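Local coordinates for protein probable benzoylformate decarboxylase (Rhodococcus jostii, PDB 7ORX) that belongs to the thiamine diphosphate-dependent enzymes, folds into three domains built on parallel sheets, and binds thiamine diphosphate and a sodium ion, at residues 184-189 with 321-326; 197-202 with 295-300; 204-209 with 335-340; 218-223 with 393-398; 226-231 with 247-252. All coordinates share one frame; numbering follows the deposited sequence.

Contact 1: 184-189 with 321-326; sequences SAASLS and VGSTLE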
# COMPACT_ATOMS: atom_id res chain seq x y z
N SER C 184 4.99 28.68 -5.51
CA SER C 184 3.52 28.57 -5.29
C SER C 184 2.88 29.95 -5.41
O SER C 184 3.45 30.86 -4.82
CB SER C 184 3.22 27.97 -3.96
OG SER C 184 3.83 26.68 -3.89
N ALA C 185 1.78 30.09 -6.16
CA ALA C 185 0.84 31.23 -6.04
C ALA C 185 0.80 31.63 -4.56
O ALA C 185 0.36 30.79 -3.71
CB ALA C 185 -0.55 30.88 -6.51
N ALA C 186 1.30 32.84 -4.24
CA ALA C 186 1.29 33.45 -2.88
C ALA C 186 0.16 34.49 -2.78
O ALA C 186 0.40 35.56 -2.14
CB ALA C 186 2.65 34.04 -2.55
N SER C 187 -1.03 34.21 -3.35
CA SER C 187 -2.30 34.98 -3.15
C SER C 187 -3.52 34.30 -3.82
O SER C 187 -3.38 33.19 -4.47
CB SER C 187 -2.15 36.43 -3.60
OG SER C 187 -2.78 37.31 -2.68
N LEU C 188 -4.67 35.00 -3.71
CA LEU C 188 -6.06 34.58 -4.06
C LEU C 188 -6.83 35.76 -4.69
O LEU C 188 -6.51 36.92 -4.37
CB LEU C 188 -6.78 34.09 -2.79
CG LEU C 188 -6.93 35.08 -1.62
CD1 LEU C 188 -8.04 34.64 -0.67
CD2 LEU C 188 -5.62 35.26 -0.83
N SER C 189 -7.83 35.46 -5.52
CA SER C 189 -8.59 36.42 -6.36
C SER C 189 -8.95 37.67 -5.56
O SER C 189 -9.22 37.53 -4.39
CB SER C 189 -9.84 35.79 -6.99
OG SER C 189 -10.92 36.70 -7.14
N VAL C 321 -1.79 31.38 4.06
CA VAL C 321 -2.23 31.99 5.35
C VAL C 321 -1.56 33.36 5.50
O VAL C 321 -2.27 34.32 5.81
CB VAL C 321 -1.90 31.05 6.52
CG1 VAL C 321 -2.05 31.70 7.86
CG2 VAL C 321 -2.72 29.77 6.45
N GLY C 322 -0.25 33.39 5.27
CA GLY C 322 0.58 34.61 5.26
C GLY C 322 -0.12 35.72 4.50
O GLY C 322 -0.61 36.67 5.14
N SER C 323 -0.19 35.59 3.18
CA SER C 323 -0.75 36.63 2.28
C SER C 323 -2.16 37.00 2.73
O SER C 323 -2.43 38.20 2.82
CB SER C 323 -0.82 36.19 0.83
OG SER C 323 0.34 35.45 0.46
N THR C 324 -3.03 36.01 2.92
CA THR C 324 -4.47 36.24 3.17
C THR C 324 -4.58 37.22 4.34
O THR C 324 -5.17 38.31 4.17
CB THR C 324 -5.19 34.91 3.44
OG1 THR C 324 -4.98 34.08 2.29
CG2 THR C 324 -6.67 35.09 3.70
N LEU C 325 -3.95 36.87 5.46
CA LEU C 325 -3.96 37.62 6.73
C LEU C 325 -3.39 39.03 6.51
O LEU C 325 -3.95 39.97 7.09
CB LEU C 325 -3.12 36.83 7.73
CG LEU C 325 -3.69 36.68 9.11
CD1 LEU C 325 -5.18 36.44 9.09
CD2 LEU C 325 -2.99 35.51 9.79
N GLU C 326 -2.29 39.14 5.76
CA GLU C 326 -1.64 40.43 5.42
C GLU C 326 -2.67 41.30 4.70
O GLU C 326 -2.88 42.43 5.13
CB GLU C 326 -0.38 40.19 4.59
CG GLU C 326 0.30 41.47 4.13
CD GLU C 326 1.46 41.34 3.14
OE1 GLU C 326 1.99 40.20 2.96
OE2 GLU C 326 1.85 42.38 2.53
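Ser323, in the first turn of helix 321-331, reaches across to the backbone of Ala186 in the linker that runs between strand 181-184 and helix 190-202. The helix belongs to the Rossmann-like central domain, so the contact lays the incoming chain against one of that domain's own helices. At the centre of the contact, Ser323 OG donates a hydrogen bond to Ala186 O over 2.6 Å, and Ser323 CB also lies close to that carbonyl oxygen. The hydroxyl sits beside its own backbone N, with chi1 at -40°, and approaches the carbonyl from above its plane. The contact is looser at its rim: Ala186 CB stands 4.0 Å from Ser323 OG, and Ser187 contributes little more than a distant touch of its hydroxyl on Ser323 CB.

The more buried part lies further along the linker, at Leu188 and Thr324. Leu188 points toward the helix and crosses the Thr324 side chain at about a right angle, bringing a single methyl to the threonine hydroxyl. That hydroxyl is already committed, since it is hydrogen-bonded to Pro320 O one turn back. A second subunit also borders the linker: Leu188 packs on Ala185 of that neighbouring chain and Ala186 on its Ser189. The buried end thus closes on a methyl-to-hydroxyl van der Waals contact, Leu188 CD2 lying 3.4 Å from Thr324 OG1.

Contact 2: 197-202 with 295-300; sequences IETLES and GARLIH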
# COMPACT_ATOMS: atom_id res chain seq x y z
N ILE C 197 -13.88 40.32 3.24
CA ILE C 197 -13.89 41.60 4.00
C ILE C 197 -15.34 42.02 4.25
O ILE C 197 -15.62 42.47 5.35
CB ILE C 197 -13.01 42.73 3.43
CG1 ILE C 197 -13.82 43.74 2.63
CG2 ILE C 197 -11.80 42.21 2.66
CD1 ILE C 197 -13.43 45.18 2.86
N GLU C 198 -16.26 41.83 3.32
CA GLU C 198 -17.70 42.10 3.56
C GLU C 198 -18.13 41.26 4.77
O GLU C 198 -18.54 41.85 5.76
CB GLU C 198 -18.58 41.83 2.34
CG GLU C 198 -20.01 42.33 2.52
CD GLU C 198 -20.66 42.92 1.25
OE1 GLU C 198 -20.34 42.48 0.09
OE2 GLU C 198 -21.52 43.85 1.40
N THR C 199 -17.93 39.94 4.75
CA THR C 199 -18.36 39.03 5.83
C THR C 199 -17.77 39.46 7.18
O THR C 199 -18.48 39.30 8.21
CB THR C 199 -17.92 37.58 5.61
OG1 THR C 199 -18.09 37.26 4.24
CG2 THR C 199 -18.71 36.58 6.43
N LEU C 200 -16.54 39.97 7.18
CA LEU C 200 -15.81 40.37 8.41
C LEU C 200 -16.39 41.69 8.94
O LEU C 200 -16.74 41.71 10.14
CB LEU C 200 -14.31 40.48 8.13
CG LEU C 200 -13.55 39.15 8.15
CD1 LEU C 200 -12.11 39.34 7.76
CD2 LEU C 200 -13.62 38.51 9.53
N GLU C 201 -16.51 42.72 8.10
CA GLU C 201 -17.07 44.04 8.51
C GLU C 201 -18.57 43.91 8.83
O GLU C 201 -19.07 44.75 9.60
CB GLU C 201 -16.79 45.07 7.42
CG GLU C 201 -15.31 45.33 7.21
CD GLU C 201 -15.00 46.19 5.99
OE1 GLU C 201 -15.95 46.48 5.17
OE2 GLU C 201 -13.80 46.53 5.81
N SER C 202 -19.24 42.90 8.23
CA SER C 202 -20.66 42.50 8.50
C SER C 202 -20.85 42.14 9.98
O SER C 202 -21.85 42.55 10.58
CB SER C 202 -21.07 41.30 7.69
OG SER C 202 -21.87 41.69 6.62
N GLY C 295 -26.60 30.08 15.73
CA GLY C 295 -26.53 31.37 15.03
C GLY C 295 -25.14 31.72 14.53
O GLY C 295 -24.93 32.93 14.30
N ALA C 296 -24.24 30.75 14.36
CA ALA C 296 -22.81 30.96 14.02
C ALA C 296 -22.48 30.33 12.67
O ALA C 296 -22.96 29.23 12.38
CB ALA C 296 -21.93 30.38 15.11
N ARG C 297 -21.70 31.06 11.87
CA ARG C 297 -21.13 30.57 10.57
C ARG C 297 -19.61 30.62 10.71
O ARG C 297 -19.10 31.55 11.34
CB ARG C 297 -21.65 31.37 9.36
CG ARG C 297 -21.54 32.88 9.49
CD ARG C 297 -21.89 33.66 8.22
NE ARG C 297 -21.29 33.04 7.02
CZ ARG C 297 -21.03 33.64 5.86
NH1 ARG C 297 -21.36 34.90 5.68
NH2 ARG C 297 -20.52 32.94 4.87
N LEU C 298 -18.95 29.61 10.18
CA LEU C 298 -17.50 29.40 10.32
C LEU C 298 -16.89 29.60 8.94
O LEU C 298 -17.36 28.92 8.02
CB LEU C 298 -17.26 28.00 10.88
CG LEU C 298 -15.82 27.68 11.26
CD1 LEU C 298 -15.72 26.85 12.54
CD2 LEU C 298 -15.11 26.98 10.13
N ILE C 299 -15.97 30.57 8.81
CA ILE C 299 -15.05 30.76 7.66
C ILE C 299 -13.73 30.12 8.03
O ILE C 299 -13.27 30.32 9.14
CB ILE C 299 -14.80 32.24 7.29
CG1 ILE C 299 -16.09 33.03 7.10
CG2 ILE C 299 -14.01 32.29 6.01
CD1 ILE C 299 -17.10 32.32 6.24
N HIS C 300 -13.10 29.44 7.09
CA HIS C 300 -11.95 28.57 7.36
C HIS C 300 -10.89 28.82 6.31
O HIS C 300 -11.20 28.62 5.14
CB HIS C 300 -12.47 27.15 7.36
CG HIS C 300 -11.41 26.17 7.63
ND1 HIS C 300 -11.53 24.86 7.22
CD2 HIS C 300 -10.22 26.30 8.26
CE1 HIS C 300 -10.44 24.21 7.57
NE2 HIS C 300 -9.62 25.07 8.25
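The guanidinium of Arg297, which holds Glu315 in a salt bridge through NH2, turns one face to Thr199 of helix 190-202. Glu315 opens the adjoining strand, so the charge is matched along the sheet and not by the helix. What the helix offers is a methyl group: Thr199 CG2 lies over the guanidinium, 3.8 Å from Arg297 CZ and nearer still to NH1. Its hydroxyl is occupied in the other direction, hydrogen-bonded to Asp195 O in the preceding turn. This division of labour follows from the threonine rotamer, in which CG2 stands anti to the backbone N and OG1 beside it (chi1 -41°).

The two elements belong to the Rossmann-like central domain, a parallel sheet flanked by helices, and here helix 190-202 passes over strand 297-302 with Thr199 CA 9.1 Å from Ile299 CA. Leu272 of the neighbouring strand 272-276 packs against both Thr199 and Arg297. The arginine leaves the exposed start of its strand with CG wedged between the backbone N and the carbonyl carbon, and a further bend at chi3 (-43°) brings its end round beside the helix.

Deeper in, the contact is between aliphatic carbons. Ile299, two residues along the strand and also directed toward the helix, is buried against Leu274 and Tyr317, and it meets the same threonine methyl more distantly, with Ile299 CG1 4.5 Å from Thr199 CG2.

Contact 3: 204-209 with 335-340; sequences TNPVLV and SDRSPL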
# COMPACT_ATOMS: atom_id res chain seq x y z
N THR C 204 -21.44 41.25 13.70
CA THR C 204 -21.77 42.11 14.87
C THR C 204 -20.81 41.76 16.02
O THR C 204 -20.49 42.69 16.81
CB THR C 204 -23.24 41.92 15.28
OG1 THR C 204 -23.35 40.57 15.76
CG2 THR C 204 -24.24 42.21 14.17
N ASN C 205 -20.34 40.50 16.09
CA ASN C 205 -19.47 40.00 17.19
C ASN C 205 -18.61 38.83 16.71
O ASN C 205 -18.84 37.69 17.12
CB ASN C 205 -20.34 39.67 18.40
CG ASN C 205 -19.58 38.97 19.51
OD1 ASN C 205 -18.40 39.23 19.71
ND2 ASN C 205 -20.23 38.04 20.21
N PRO C 206 -17.55 39.07 15.89
CA PRO C 206 -16.72 38.00 15.32
C PRO C 206 -15.60 37.55 16.25
O PRO C 206 -15.26 38.30 17.14
CB PRO C 206 -16.07 38.71 14.13
CG PRO C 206 -15.83 40.09 14.63
CD PRO C 206 -17.04 40.38 15.48
N VAL C 207 -15.05 36.37 16.02
CA VAL C 207 -13.92 35.80 16.82
C VAL C 207 -12.92 35.18 15.84
O VAL C 207 -13.37 34.58 14.84
CB VAL C 207 -14.42 34.77 17.85
CG1 VAL C 207 -15.15 33.58 17.23
CG2 VAL C 207 -13.29 34.29 18.73
N LEU C 208 -11.62 35.40 16.08
CA LEU C 208 -10.52 34.78 15.33
C LEU C 208 -10.08 33.54 16.08
O LEU C 208 -9.79 33.66 17.28
CB LEU C 208 -9.34 35.74 15.25
CG LEU C 208 -9.57 37.07 14.54
CD1 LEU C 208 -8.27 37.50 13.87
CD2 LEU C 208 -10.69 36.98 13.51
N VAL C 209 -9.98 32.41 15.41
CA VAL C 209 -9.37 31.19 15.98
C VAL C 209 -8.14 30.91 15.14
O VAL C 209 -8.31 30.94 13.96
CB VAL C 209 -10.37 30.04 15.95
CG1 VAL C 209 -9.77 28.75 16.47
CG2 VAL C 209 -11.63 30.41 16.70
N SER C 335 -13.72 48.79 13.14
CA SER C 335 -15.15 48.54 13.45
C SER C 335 -15.66 49.48 14.57
O SER C 335 -14.84 50.11 15.38
CB SER C 335 -15.36 47.11 13.87
OG SER C 335 -14.85 46.18 12.93
N ASP C 336 -17.00 49.55 14.64
CA ASP C 336 -17.79 50.24 15.68
C ASP C 336 -17.96 49.27 16.87
O ASP C 336 -19.09 48.78 17.17
CB ASP C 336 -19.08 50.81 15.10
CG ASP C 336 -19.62 52.00 15.87
OD1 ASP C 336 -18.89 52.54 16.75
OD2 ASP C 336 -20.77 52.37 15.60
N ARG C 337 -16.83 49.04 17.53
CA ARG C 337 -16.64 48.41 18.85
C ARG C 337 -15.53 49.16 19.61
O ARG C 337 -14.62 49.63 18.94
CB ARG C 337 -16.19 46.97 18.61
CG ARG C 337 -17.27 45.94 18.89
CD ARG C 337 -17.90 45.29 17.68
NE ARG C 337 -16.88 44.70 16.83
CZ ARG C 337 -17.12 44.18 15.65
NH1 ARG C 337 -18.37 44.13 15.22
NH2 ARG C 337 -16.12 43.66 14.96
N SER C 338 -15.56 49.19 20.96
CA SER C 338 -14.47 49.78 21.78
C SER C 338 -13.27 48.84 21.73
O SER C 338 -13.45 47.63 21.77
CB SER C 338 -14.87 50.06 23.21
OG SER C 338 -16.06 50.84 23.28
N PRO C 339 -12.02 49.37 21.62
CA PRO C 339 -10.82 48.55 21.73
C PRO C 339 -10.84 47.73 23.02
O PRO C 339 -11.28 48.26 23.97
CB PRO C 339 -9.66 49.57 21.80
CG PRO C 339 -10.20 50.79 21.08
CD PRO C 339 -11.70 50.78 21.34
N LEU C 340 -10.38 46.50 23.02
CA LEU C 340 -10.56 45.57 24.18
C LEU C 340 -9.64 45.98 25.33
O LEU C 340 -8.55 46.51 25.12
CB LEU C 340 -10.33 44.12 23.74
CG LEU C 340 -11.40 43.57 22.77
CD1 LEU C 340 -10.92 42.31 22.06
CD2 LEU C 340 -12.72 43.31 23.47
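Arg337 and Pro206 approach from opposite directions, and Pro206 CD ends up over one face of the guanidinium. This carbon makes the nearest approach of the proline, with Pro206 CD 3.4 Å from Arg337 NH2, while CG of the same ring lies 3.6 Å from that nitrogen. The other face is covered by Arg337's own segment: Ser335 CB sits 3.6 Å above the guanidinium plane, displaced toward its rim. The flat group is therefore sandwiched between two aliphatic groups, which leaves its N-H bonds to point outward from the sandwich. NH2 donates to Leu230 O and NH1 to Ala203 O, both carbonyls near the C-terminal ends of helices. Thr204 takes part through its backbone, its side chain pointing away, and Thr204 O comes obliquely to within 3.0 Å of Arg337 NH1.

Bends at chi2 (107°) and chi3 (54°) fold the arginine into this place from a loop that is otherwise largely at the surface. Its backbone is held as well, because Arg337 O accepts from Arg231 NE. The carbonyls gathered near two helix ends would probably make a favourable setting for the positive charge. Pro206 lies near the N-terminal end of strand 206-210, whose following residues are buried between strands 234-236 and 272-276. The arginine thus lies near where helices 190-202 and 220-230 end, at the end of the parallel sheet where its strands begin, in a Rossmann-like domain.

Contact 4: 218-223 with 393-398; sequences RANADA and SHQGSY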
# COMPACT_ATOMS: atom_id res chain seq x y z
N ARG C 218 4.91 33.26 9.56
CA ARG C 218 5.47 34.50 10.16
C ARG C 218 4.44 35.61 10.04
O ARG C 218 4.83 36.72 9.67
CB ARG C 218 6.79 34.88 9.47
CG ARG C 218 7.89 33.85 9.67
CD ARG C 218 9.07 33.86 8.72
NE ARG C 218 10.30 33.92 9.50
CZ ARG C 218 10.85 32.91 10.19
NH1 ARG C 218 10.31 31.70 10.22
NH2 ARG C 218 11.96 33.11 10.86
N ALA C 219 3.17 35.32 10.31
CA ALA C 219 2.05 36.27 10.18
C ALA C 219 1.51 36.71 11.55
O ALA C 219 0.38 37.24 11.58
CB ALA C 219 0.97 35.60 9.37
N ASN C 220 2.26 36.54 12.64
CA ASN C 220 1.83 36.88 14.02
C ASN C 220 1.38 38.35 14.07
O ASN C 220 0.25 38.58 14.53
CB ASN C 220 2.92 36.52 15.02
CG ASN C 220 3.36 35.08 14.91
OD1 ASN C 220 3.89 34.69 13.86
ND2 ASN C 220 3.12 34.29 15.97
N ALA C 221 2.19 39.26 13.53
CA ALA C 221 1.94 40.73 13.46
C ALA C 221 0.65 41.09 12.70
O ALA C 221 -0.06 42.03 13.17
CB ALA C 221 3.10 41.43 12.81
N ASP C 222 0.36 40.41 11.58
CA ASP C 222 -0.82 40.72 10.73
C ASP C 222 -2.09 40.17 11.39
O ASP C 222 -3.14 40.78 11.30
CB ASP C 222 -0.62 40.17 9.30
CG ASP C 222 0.54 40.86 8.57
OD1 ASP C 222 0.55 42.11 8.56
OD2 ASP C 222 1.39 40.14 7.95
N ALA C 223 -2.01 39.01 12.04
CA ALA C 223 -3.09 38.50 12.89
C ALA C 223 -3.38 39.54 13.99
O ALA C 223 -4.56 39.81 14.26
CB ALA C 223 -2.65 37.21 13.50
N SER C 393 5.65 36.45 23.04
CA SER C 393 5.33 37.67 22.25
C SER C 393 6.06 37.75 20.91
O SER C 393 5.97 38.80 20.28
CB SER C 393 5.58 38.92 23.08
OG SER C 393 6.95 39.08 23.36
N HIS C 394 6.85 36.74 20.56
CA HIS C 394 7.71 36.67 19.35
C HIS C 394 7.28 35.47 18.52
O HIS C 394 6.82 34.44 19.12
CB HIS C 394 9.22 36.56 19.68
CG HIS C 394 9.80 37.84 20.18
ND1 HIS C 394 9.65 38.24 21.50
CD2 HIS C 394 10.54 38.81 19.57
CE1 HIS C 394 10.26 39.40 21.69
NE2 HIS C 394 10.81 39.77 20.51
N GLN C 395 7.42 35.59 17.19
CA GLN C 395 7.25 34.43 16.27
C GLN C 395 8.04 33.25 16.85
O GLN C 395 9.11 33.45 17.44
CB GLN C 395 7.75 34.84 14.88
CG GLN C 395 7.49 33.83 13.79
CD GLN C 395 8.45 32.66 13.82
OE1 GLN C 395 8.08 31.58 13.34
NE2 GLN C 395 9.65 32.86 14.34
N GLY C 396 7.55 32.04 16.69
CA GLY C 396 8.35 30.84 16.95
C GLY C 396 8.71 30.68 18.42
O GLY C 396 9.80 30.16 18.66
N SER C 397 7.80 31.00 19.33
CA SER C 397 8.04 30.95 20.79
C SER C 397 7.55 29.67 21.46
O SER C 397 7.96 29.45 22.61
CB SER C 397 7.44 32.14 21.46
OG SER C 397 8.10 33.31 21.02
N TYR C 398 6.75 28.84 20.78
CA TYR C 398 6.14 27.61 21.33
C TYR C 398 6.08 26.52 20.25
O TYR C 398 5.60 26.79 19.15
CB TYR C 398 4.73 27.91 21.86
CG TYR C 398 4.04 26.76 22.54
CD1 TYR C 398 4.26 26.49 23.87
CD2 TYR C 398 3.16 25.92 21.87
CE1 TYR C 398 3.65 25.44 24.51
CE2 TYR C 398 2.54 24.84 22.50
CZ TYR C 398 2.79 24.62 23.84
OH TYR C 398 2.21 23.58 24.50
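Arg218, the C-prime residue of the Schellman motif that ends helix 212-216, meets Gln395 where the central domain faces the C-terminal thiamine diphosphate-binding domain. The contact lies at the surface and is made by one glutamine against two residues next to the start of helix 220-230. Gln395 spreads its amide over one face of the Arg218 guanidinium, the two planes 33° apart. Its NE2 is 4.0 Å above the guanidinium plane of Arg218 and displaced toward the rim, while Gln395 OE1 lies 3.8 Å from Arg218 NH1. At these separations the groups simply lie over one another. Nearer the backbones, the aliphatic parts of the chains touch through their CG atoms. The glutamine leaves its backbone with CG anti to N and then bends at chi2 (-77°), which brings the amide over the guanidinium.

Asn220 packs against the aliphatic part of the same side chain, its OD1 3.7 Å from Gln395 CG and its amide turned nearly perpendicular (87°) to that of Gln395. Its ND2 is engaged with Asp215 OD1, an oxygen that also accepts from Gly396 N; this carboxylate bridges the two segments. Arg423 binds Gln395 O from the C-terminal domain's side. Within the loop itself, Ser397 OG donates to His394 O over 2.6 Å, coming from above the carbonyl plane.

Contact 5: 226-231 with 247-252; sequences LAEKLR and TRHPSF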
# COMPACT_ATOMS: atom_id res chain seq x y z
N LEU C 226 -5.16 42.60 12.56
CA LEU C 226 -6.55 42.23 12.18
C LEU C 226 -7.44 42.18 13.41
O LEU C 226 -8.55 42.70 13.35
CB LEU C 226 -6.52 40.87 11.45
CG LEU C 226 -7.90 40.35 11.02
CD1 LEU C 226 -8.60 41.36 10.12
CD2 LEU C 226 -7.78 39.01 10.31
N ALA C 227 -6.97 41.57 14.51
CA ALA C 227 -7.68 41.56 15.80
C ALA C 227 -7.87 42.99 16.29
O ALA C 227 -8.99 43.28 16.77
CB ALA C 227 -6.93 40.71 16.81
N GLU C 228 -6.86 43.87 16.19
CA GLU C 228 -7.00 45.31 16.56
C GLU C 228 -8.12 45.94 15.73
O GLU C 228 -9.00 46.58 16.32
CB GLU C 228 -5.67 46.05 16.47
CG GLU C 228 -4.85 45.91 17.77
CD GLU C 228 -3.33 46.08 17.66
OE1 GLU C 228 -2.84 46.34 16.48
OE2 GLU C 228 -2.64 45.93 18.73
N LYS C 229 -8.15 45.71 14.42
CA LYS C 229 -9.12 46.40 13.53
C LYS C 229 -10.55 45.94 13.84
O LYS C 229 -11.46 46.77 13.76
CB LYS C 229 -8.81 46.12 12.05
CG LYS C 229 -7.47 46.68 11.62
CD LYS C 229 -7.53 47.51 10.37
CE LYS C 229 -6.24 48.24 10.08
NZ LYS C 229 -6.01 48.26 8.62
N LEU C 230 -10.74 44.66 14.13
CA LEU C 230 -12.09 44.08 14.40
C LEU C 230 -12.43 44.14 15.89
O LEU C 230 -13.52 43.67 16.23
CB LEU C 230 -12.11 42.63 13.92
CG LEU C 230 -12.07 42.45 12.41
CD1 LEU C 230 -12.02 40.96 12.11
CD2 LEU C 230 -13.28 43.10 11.74
N ARG C 231 -11.52 44.64 16.73
CA ARG C 231 -11.69 44.59 18.20
C ARG C 231 -12.18 43.19 18.58
O ARG C 231 -13.12 43.08 19.43
CB ARG C 231 -12.63 45.71 18.65
CG ARG C 231 -12.02 47.09 18.41
CD ARG C 231 -12.30 47.63 17.01
NE ARG C 231 -12.17 49.08 16.98
CZ ARG C 231 -11.10 49.76 16.60
NH1 ARG C 231 -10.04 49.16 16.08
NH2 ARG C 231 -11.14 51.08 16.69
N THR C 247 0.49 36.21 23.75
CA THR C 247 -0.40 35.73 24.85
C THR C 247 -0.78 36.85 25.83
O THR C 247 -1.61 36.54 26.69
CB THR C 247 0.20 34.59 25.68
OG1 THR C 247 1.30 35.07 26.45
CG2 THR C 247 0.59 33.42 24.79
N ARG C 248 -0.22 38.05 25.72
CA ARG C 248 -0.61 39.16 26.65
C ARG C 248 -1.20 40.31 25.82
O ARG C 248 -1.30 41.43 26.28
CB ARG C 248 0.53 39.60 27.57
CG ARG C 248 1.16 38.48 28.38
CD ARG C 248 0.17 37.80 29.31
NE ARG C 248 -0.19 38.67 30.45
CZ ARG C 248 -1.30 38.52 31.18
NH1 ARG C 248 -2.13 37.53 30.92
NH2 ARG C 248 -1.59 39.35 32.17
N HIS C 249 -1.58 40.05 24.61
CA HIS C 249 -2.37 41.03 23.84
C HIS C 249 -3.78 41.12 24.41
O HIS C 249 -4.35 40.12 24.81
CB HIS C 249 -2.38 40.64 22.37
CG HIS C 249 -2.95 41.72 21.52
ND1 HIS C 249 -4.28 41.78 21.28
CD2 HIS C 249 -2.38 42.76 20.88
CE1 HIS C 249 -4.53 42.83 20.51
NE2 HIS C 249 -3.36 43.44 20.23
N PRO C 250 -4.40 42.31 24.43
CA PRO C 250 -5.82 42.44 24.79
C PRO C 250 -6.76 41.36 24.24
O PRO C 250 -7.54 40.83 25.00
CB PRO C 250 -6.15 43.83 24.22
CG PRO C 250 -4.89 44.58 24.59
CD PRO C 250 -3.77 43.62 24.20
N SER C 251 -6.66 41.05 22.95
CA SER C 251 -7.55 40.10 22.24
C SER C 251 -7.33 38.65 22.71
O SER C 251 -8.24 37.86 22.56
CB SER C 251 -7.38 40.21 20.77
OG SER C 251 -7.96 41.43 20.27
N PHE C 252 -6.20 38.31 23.32
CA PHE C 252 -5.89 36.89 23.67
C PHE C 252 -6.86 36.37 24.71
O PHE C 252 -7.06 37.10 25.71
CB PHE C 252 -4.46 36.71 24.19
CG PHE C 252 -4.06 35.27 24.25
CD1 PHE C 252 -3.96 34.51 23.10
CD2 PHE C 252 -3.84 34.66 25.47
CE1 PHE C 252 -3.62 33.18 23.16
CE2 PHE C 252 -3.49 33.32 25.54
CZ PHE C 252 -3.38 32.59 24.38
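The His249 ring presents its edge to Glu228 of helix 220-230, while Pro250 CD covers one face, 3.4 Å above the plane and offset toward the rim. Phe245 meets the ring edge-to-face. At the edge, His249 NE2 donates to Glu228 OE2 over 3.0 Å in a nearly straight bond (167°). The oxygen lies in the ring plane, but the histidine comes to it from above the carboxylate plane, the two flat groups being 44° apart. Glu228 reaches this far because its chain is extended beyond CG.

Beside this pair, Ala227 CB makes a van der Waals contact with Ser251 OG at 3.7 Å, a hydroxyl that is itself bonded to Ala232 O. Helix 220-230 closes in a Schellman motif at Arg231, and Glu228 O there takes both Arg231 N and Arg231 NH1, from opposite faces of its plane.

Within the type I turn from His249 to Phe252, Ser251 N donates to His249 ND1 over 3.0 Å. With one nitrogen accepting and the other donating, the ring's rotation is fixed and the histidine is probably neutral, carrying its proton on NE2.

In the fold
Contact 4 is a surface contact across two domains, whereas the other four are partly buried. Contacts 4 and 5 use successive parts of helix 220-230, and contact 1 joins them through Leu325, which packs on Ala219, Ala223 and Leu226. Contacts 2 and 3 follow each other along the chain from helix 190-202 into strand 206-210 and reach the same sheet; contact 3 is tied to contact 5 by a probable hydrogen bond between Ser335 N and Lys229 O. Arginine planes covered by uncharged groups mark contacts 2, 3 and 4, while directed hydrogen bonds cross contacts 1 and 5. Only contact 1 borders another subunit.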